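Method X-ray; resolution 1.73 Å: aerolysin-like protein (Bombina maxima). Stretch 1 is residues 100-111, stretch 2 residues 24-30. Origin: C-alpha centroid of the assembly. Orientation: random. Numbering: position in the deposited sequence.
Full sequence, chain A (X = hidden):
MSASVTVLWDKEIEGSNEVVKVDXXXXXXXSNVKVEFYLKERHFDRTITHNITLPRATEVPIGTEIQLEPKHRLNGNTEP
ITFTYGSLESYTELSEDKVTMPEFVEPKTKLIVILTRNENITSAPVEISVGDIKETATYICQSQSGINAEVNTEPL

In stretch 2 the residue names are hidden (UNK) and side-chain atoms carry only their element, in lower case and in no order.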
ATOM      1  N   THR A 100      -6.787 -13.869 -11.557  1.00 27.36           N
ATOM      2  CA  THR A 100      -7.174 -15.031 -12.353  1.00 27.50           C
ATOM      3  C   THR A 100      -5.951 -15.853 -12.754  1.00 29.54           C
ATOM      4  O   THR A 100      -4.938 -15.301 -13.190  1.00 28.28           O
ATOM      5  CB  THR A 100      -7.936 -14.588 -13.606  1.00 33.76           C
ATOM      6  OG1 THR A 100      -9.051 -13.774 -13.230  1.00 34.71           O
ATOM      7  CG2 THR A 100      -8.446 -15.809 -14.397  1.00 33.80           C
ATOM      8  N   MET A 101      -6.050 -17.175 -12.611  1.00 27.50           N
ATOM      9  CA  MET A 101      -4.987 -18.096 -12.987  1.00 28.90           C
ATOM     10  C   MET A 101      -5.219 -18.622 -14.394  1.00 32.59           C
ATOM     11  O   MET A 101      -6.341 -18.579 -14.902  1.00 35.35           O
ATOM     12  CB  MET A 101      -4.925 -19.268 -12.008  1.00 28.35           C
ATOM     13  CG  MET A 101      -4.602 -18.890 -10.546  1.00 33.06           C
ATOM     14  SD  MET A 101      -2.883 -18.403 -10.264  1.00 27.49           S
ATOM     15  CE  MET A 101      -3.044 -16.643 -10.238  1.00 23.37           C
ATOM     16  N   PRO A 102      -4.177 -19.121 -15.058  1.00 36.07           N
ATOM     17  CA  PRO A 102      -4.403 -19.813 -16.333  1.00 37.10           C
ATOM     18  C   PRO A 102      -5.310 -21.018 -16.123  1.00 40.41           C
ATOM     19  O   PRO A 102      -5.238 -21.707 -15.104  1.00 37.62           O
ATOM     20  CB  PRO A 102      -2.994 -20.222 -16.782  1.00 39.61           C
ATOM     21  CG  PRO A 102      -2.129 -20.108 -15.556  1.00 38.04           C
ATOM     22  CD  PRO A 102      -2.746 -19.015 -14.729  1.00 36.40           C
ATOM     23  N   GLU A 103      -6.195 -21.251 -17.093  1.00 46.48           N
ATOM     24  CA  GLU A 103      -7.181 -22.315 -16.939  1.00 45.93           C
ATOM     25  C   GLU A 103      -6.550 -23.690 -17.121  1.00 48.93           C
ATOM     26  O   GLU A 103      -6.834 -24.616 -16.353  1.00 49.34           O
ATOM     27  CB  GLU A 103      -8.324 -22.105 -17.931  1.00 50.27           C
ATOM     28  CG  GLU A 103      -9.628 -22.763 -17.536  1.00 54.17           C
ATOM     29  CD  GLU A 103     -10.629 -22.783 -18.677  1.00 58.88           C
ATOM     30  OE1 GLU A 103     -11.519 -23.659 -18.673  1.00 61.88           O
ATOM     31  OE2 GLU A 103     -10.525 -21.920 -19.576  1.00 60.74           O
ATOM     32  N   PHE A 104      -5.675 -23.834 -18.113  1.00 50.85           N
ATOM     33  CA  PHE A 104      -5.122 -25.125 -18.489  1.00 55.15           C
ATOM     34  C   PHE A 104      -3.618 -25.023 -18.690  1.00 59.43           C
ATOM     35  O   PHE A 104      -3.062 -23.938 -18.891  1.00 59.26           O
ATOM     36  CB  PHE A 104      -5.750 -25.651 -19.788  1.00 59.03           C
ATOM     37  CG  PHE A 104      -7.186 -26.061 -19.651  1.00 57.57           C
ATOM     38  CD1 PHE A 104      -7.521 -27.283 -19.096  1.00 58.31           C
ATOM     39  CD2 PHE A 104      -8.200 -25.231 -20.096  1.00 58.80           C
ATOM     40  CE1 PHE A 104      -8.842 -27.668 -18.974  1.00 61.44           C
ATOM     41  CE2 PHE A 104      -9.526 -25.613 -19.982  1.00 60.88           C
ATOM     42  CZ  PHE A 104      -9.846 -26.831 -19.417  1.00 60.08           C
ATOM     43  N   VAL A 105      -2.969 -26.181 -18.643  1.00 59.38           N
ATOM     44  CA  VAL A 105      -1.610 -26.353 -19.139  1.00 59.60           C
ATOM     45  C   VAL A 105      -1.725 -26.986 -20.521  1.00 60.71           C
ATOM     46  O   VAL A 105      -2.175 -28.128 -20.651  1.00 61.06           O
ATOM     47  CB  VAL A 105      -0.765 -27.218 -18.194  1.00 55.85           C
ATOM     48  CG1 VAL A 105       0.713 -27.008 -18.469  1.00 56.58           C
ATOM     49  CG2 VAL A 105      -1.103 -26.905 -16.747  1.00 58.65           C
ATOM     50  N   GLU A 106      -1.330 -26.246 -21.556  1.00 59.69           N
ATOM     51  CA  GLU A 106      -1.457 -26.724 -22.927  1.00 61.42           C
ATOM     52  C   GLU A 106      -0.573 -27.953 -23.147  1.00 60.51           C
ATOM     53  O   GLU A 106       0.319 -28.235 -22.343  1.00 54.42           O
ATOM     54  CB  GLU A 106      -1.101 -25.603 -23.904  1.00 54.77           C
ATOM     55  CG  GLU A 106      -2.025 -24.389 -23.796  1.00 49.70           C
ATOM     56  CD  GLU A 106      -1.276 -23.067 -23.837  1.00 52.84           C
ATOM     57  OE1 GLU A 106      -1.936 -22.002 -23.756  1.00 56.72           O
ATOM     58  OE2 GLU A 106      -0.029 -23.092 -23.951  1.00 53.06           O
ATOM     59  N   PRO A 107      -0.842 -28.738 -24.192  1.00 61.67           N
ATOM     60  CA  PRO A 107      -0.071 -29.975 -24.397  1.00 60.69           C
ATOM     61  C   PRO A 107       1.424 -29.722 -24.548  1.00 60.19           C
ATOM     62  O   PRO A 107       1.850 -28.735 -25.154  1.00 60.26           O
ATOM     63  CB  PRO A 107      -0.670 -30.551 -25.684  1.00 60.62           C
ATOM     64  CG  PRO A 107      -2.082 -30.068 -25.673  1.00 65.06           C
ATOM     65  CD  PRO A 107      -2.032 -28.685 -25.065  1.00 59.99           C
ATOM     66  N   LYS A 108       2.220 -30.644 -23.994  1.00 59.18           N
ATOM     67  CA  LYS A 108       3.684 -30.596 -24.065  1.00 59.89           C
ATOM     68  C   LYS A 108       4.240 -29.267 -23.560  1.00 60.87           C
ATOM     69  O   LYS A 108       5.088 -28.635 -24.200  1.00 60.21           O
ATOM     70  CB  LYS A 108       4.168 -30.908 -25.479  1.00 52.41           C
ATOM     71  CG  LYS A 108       3.855 -32.338 -25.838  1.00 53.11           C
ATOM     72  CD  LYS A 108       4.946 -32.979 -26.677  1.00 52.91           C
ATOM     73  CE  LYS A 108       4.482 -34.276 -27.282  1.00 55.58           C
ATOM     74  NZ  LYS A 108       5.060 -34.473 -28.645  1.00 52.53           N
ATOM     75  N   THR A 109       3.783 -28.869 -22.370  1.00 56.38           N
ATOM     76  CA  THR A 109       4.087 -27.567 -21.795  1.00 59.12           C
ATOM     77  C   THR A 109       4.461 -27.695 -20.321  1.00 56.75           C
ATOM     78  O   THR A 109       3.842 -28.460 -19.576  1.00 52.03           O
ATOM     79  CB  THR A 109       2.887 -26.603 -21.930  1.00 60.07           C
ATOM     80  OG1 THR A 109       2.534 -26.454 -23.313  1.00 58.95           O
ATOM     81  CG2 THR A 109       3.209 -25.227 -21.345  1.00 56.67           C
ATOM     82  N   LYS A 110       5.484 -26.941 -19.915  1.00 56.41           N
ATOM     83  CA  LYS A 110       5.718 -26.601 -18.516  1.00 54.18           C
ATOM     84  C   LYS A 110       5.290 -25.155 -18.312  1.00 53.05           C
ATOM     85  O   LYS A 110       5.709 -24.265 -19.064  1.00 56.18           O
ATOM     86  CB  LYS A 110       7.185 -26.778 -18.119  1.00 54.45           C
ATOM     87  CG  LYS A 110       7.472 -26.435 -16.660  1.00 52.07           C
ATOM     88  CD  LYS A 110       8.925 -26.715 -16.306  1.00 56.68           C
ATOM     89  CE  LYS A 110       9.175 -26.571 -14.814  1.00 53.83           C
ATOM     90  NZ  LYS A 110       9.525 -27.868 -14.155  1.00 60.85           N
ATOM     91  N   LEU A 111       4.439 -24.929 -17.318  1.00 52.37           N
ATOM     92  CA  LEU A 111       3.815 -23.633 -17.094  1.00 50.55           C
ATOM     93  C   LEU A 111       4.298 -23.057 -15.771  1.00 45.15           C
ATOM     94  O   LEU A 111       4.281 -23.745 -14.746  1.00 41.70           O
ATOM     95  CB  LEU A 111       2.289 -23.761 -17.096  1.00 48.45           C
ATOM     96  CG  LEU A 111       1.452 -22.513 -16.850  1.00 49.33           C
ATOM     97  CD1 LEU A 111       0.239 -22.502 -17.765  1.00 51.18           C
ATOM     98  CD2 LEU A 111       1.021 -22.450 -15.394  1.00 48.93           C
ATOM     99  N   UNK A  24       5.564 -18.050  -6.855  1.00 22.77           N
ATOM    100  CA  UNK A  24       5.547 -18.729  -8.141  1.00 25.28           C
ATOM    101  C   UNK A  24       4.769 -20.036  -8.011  1.00 27.81           C
ATOM    102  O   UNK A  24       4.775 -20.676  -6.956  1.00 29.76           O
ATOM    103  o   UNK A  24       9.583 -21.462  -8.041  1.00 39.16           O
ATOM    104  o   UNK A  24       9.591 -19.652  -9.306  1.00 37.24           O
ATOM    105  c   UNK A  24       7.785 -19.920  -7.761  1.00 30.41           C
ATOM    106  c   UNK A  24       6.959 -19.012  -8.658  1.00 27.75           C
ATOM    107  c   UNK A  24       9.078 -20.377  -8.420  1.00 38.95           C
ATOM    108  N   UNK A  25       4.075 -20.415  -9.086  1.00 29.31           N
ATOM    109  CA  UNK A  25       3.380 -21.700  -9.166  1.00 28.66           C
ATOM    110  C   UNK A  25       3.778 -22.372 -10.474  1.00 30.51           C
ATOM    111  O   UNK A  25       3.667 -21.755 -11.536  1.00 33.41           O
ATOM    112  c   UNK A  25      -1.175 -21.768  -7.526  1.00 34.82           C
ATOM    113  c   UNK A  25       1.851 -21.521  -9.113  1.00 32.00           C
ATOM    114  c   UNK A  25       1.330 -20.661  -7.961  1.00 32.95           C
ATOM    115  s   UNK A  25      -0.431 -20.237  -8.078  1.00 31.80           S
ATOM    116  N   UNK A  26       4.227 -23.634 -10.410  1.00 36.81           N
ATOM    117  CA  UNK A  26       4.725 -24.321 -11.600  1.00 41.12           C
ATOM    118  C   UNK A  26       3.939 -25.606 -11.858  1.00 42.25           C
ATOM    119  O   UNK A  26       3.465 -26.264 -10.927  1.00 37.09           O
ATOM    120  c   UNK A  26       6.815 -24.913 -12.853  1.00 47.75           C
ATOM    121  c   UNK A  26       6.498 -25.773 -10.526  1.00 45.78           C
ATOM    122  c   UNK A  26       6.236 -24.619 -11.486  1.00 41.07           C
ATOM    123  N   UNK A  27       3.795 -25.954 -13.143  1.00 46.13           N
ATOM    124  CA  UNK A  27       3.113 -27.179 -13.557  1.00 46.87           C
ATOM    125  C   UNK A  27       3.600 -27.602 -14.940  1.00 50.58           C
ATOM    126  O   UNK A  27       4.005 -26.761 -15.750  1.00 50.44           O
ATOM    127  c   UNK A  27       1.591 -26.990 -13.568  1.00 46.84           C
ATOM    128  N   UNK A  28       3.528 -28.912 -15.211  1.00 52.07           N
ATOM    129  CA  UNK A  28       4.019 -29.501 -16.455  1.00 53.43           C
ATOM    130  C   UNK A  28       2.979 -30.439 -17.062  1.00 53.43           C
ATOM    131  O   UNK A  28       2.202 -31.078 -16.347  1.00 48.62           O
ATOM    132  o   UNK A  28       6.373 -29.402 -15.820  1.00 52.52           O
ATOM    133  c   UNK A  28       5.329 -30.269 -16.233  1.00 54.67           C
ATOM    134  N   UNK A  29       3.003 -30.545 -18.395  1.00 57.35           N
ATOM    135  CA  UNK A  29       1.958 -31.208 -19.170  1.00 58.56           C
ATOM    136  C   UNK A  29       2.556 -32.206 -20.160  1.00 61.06           C
ATOM    137  O   UNK A  29       3.756 -32.204 -20.447  1.00 58.67           O
ATOM    138  n   UNK A  29      -0.987 -29.936 -21.103  1.00 60.38           N
ATOM    139  o   UNK A  29      -0.310 -32.001 -20.587  1.00 62.35           O
ATOM    140  c   UNK A  29       1.103 -30.176 -19.923  1.00 56.07           C
ATOM    141  c   UNK A  29      -0.131 -30.785 -20.568  1.00 59.90           C
ATOM    142  N   UNK A  30       1.680 -33.053 -20.700  1.00 60.83           N
ATOM    143  CA  UNK A  30       2.062 -34.076 -21.661  1.00 62.55           C
ATOM    144  C   UNK A  30       0.855 -34.571 -22.464  1.00 56.80           C
ATOM    145  O   UNK A  30      -0.179 -33.904 -22.542  1.00 60.58           O
ATOM    146  c   UNK A  30       3.500 -36.105 -21.982  1.00 62.24           C
ATOM    147  c   UNK A  30       1.742 -36.071 -20.146  1.00 57.78           C
ATOM    148  c   UNK A  30       2.755 -35.251 -20.956  1.00 64.37           C
ATOM    149  c   UNK A  30       4.785 -35.474 -22.464  1.00 60.79           C
TER

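Position 24 carries three carbons in a row, the third bearing two oxygens: a carboxylate two methylenes out from the backbone. No atom of it comes near the other stretch, so chemistry alone names it Glu24.

Position 25 has two carbons, a sulfur and a final carbon, unbranched. Its CA-to-CB bond points toward stretch 1, and its sulfur lies 3.8 Å from SD of Met101, an apolar contact. The thioether identifies Met25.

Position 26 shows three carbons forked at the first, with no heteroatom. The extended side chain of Lys110 passes alongside, its CE lying 3.5 Å from one of the two branch carbons of position 26, so the lysine's methylenes supply the apolar surface. This is Val26, and its CA also makes a CA-H...O contact of 3.2 Å with O of Leu111.

Position 27 has a single carbon, and this CB rests 4.2 Å from CG2 of Val105; it is therefore Ala27. Its backbone does most of the pairing: N of Ala27 donates to O of Leu111 at 2.8 Å, and N of Leu111 returns a nearly straight, very short bond of 2.5 Å to O of Ala27. The methyl shares a face of the sheet with Leu111.

Position 28 holds one carbon and then one oxygen, the oxygen 3.3 Å from CG of Lys110: Ser28. It pairs with Lys110 across the non-hydrogen-bonded step, where the CA atoms of Ser28 and Lys110 approach to 3.9 Å. Both side chains emerge on the same face.

Position 29 has two carbons, the second carrying one oxygen and one nitrogen. It points toward stretch 1 and is the residue most covered by it, and its backbone N gives a weak bond to O of Thr109 at 2.5 Å. The short amide is that of Asn29. ND2 of Asn29 donates to O of Glu106, also at 2.5 Å, but that nitrogen is modelled too close to its neighbours for its exact place to be trusted.

Position 30 has four carbons forked at the first, one arm two carbons long. Its backbone is what approaches, N of position 30 lying 4.1 Å from N of Lys108; the side chain stays at least 4.7 Å from stretch 1. This is Ile30. The CA-to-CB bond points away, although the side chain's end comes nearer.

The rule is a short antiparallel pairing, continued by a weak backbone bond at Asn29, whose largely covered side chain packs against the loop. Reciprocal backbone bonds set the register at Ala27 and Leu111, and small side chains at Ala27 and Ser28 accompany Val105 and Lys110.

Stretch 2 (24-30) EMVASNI
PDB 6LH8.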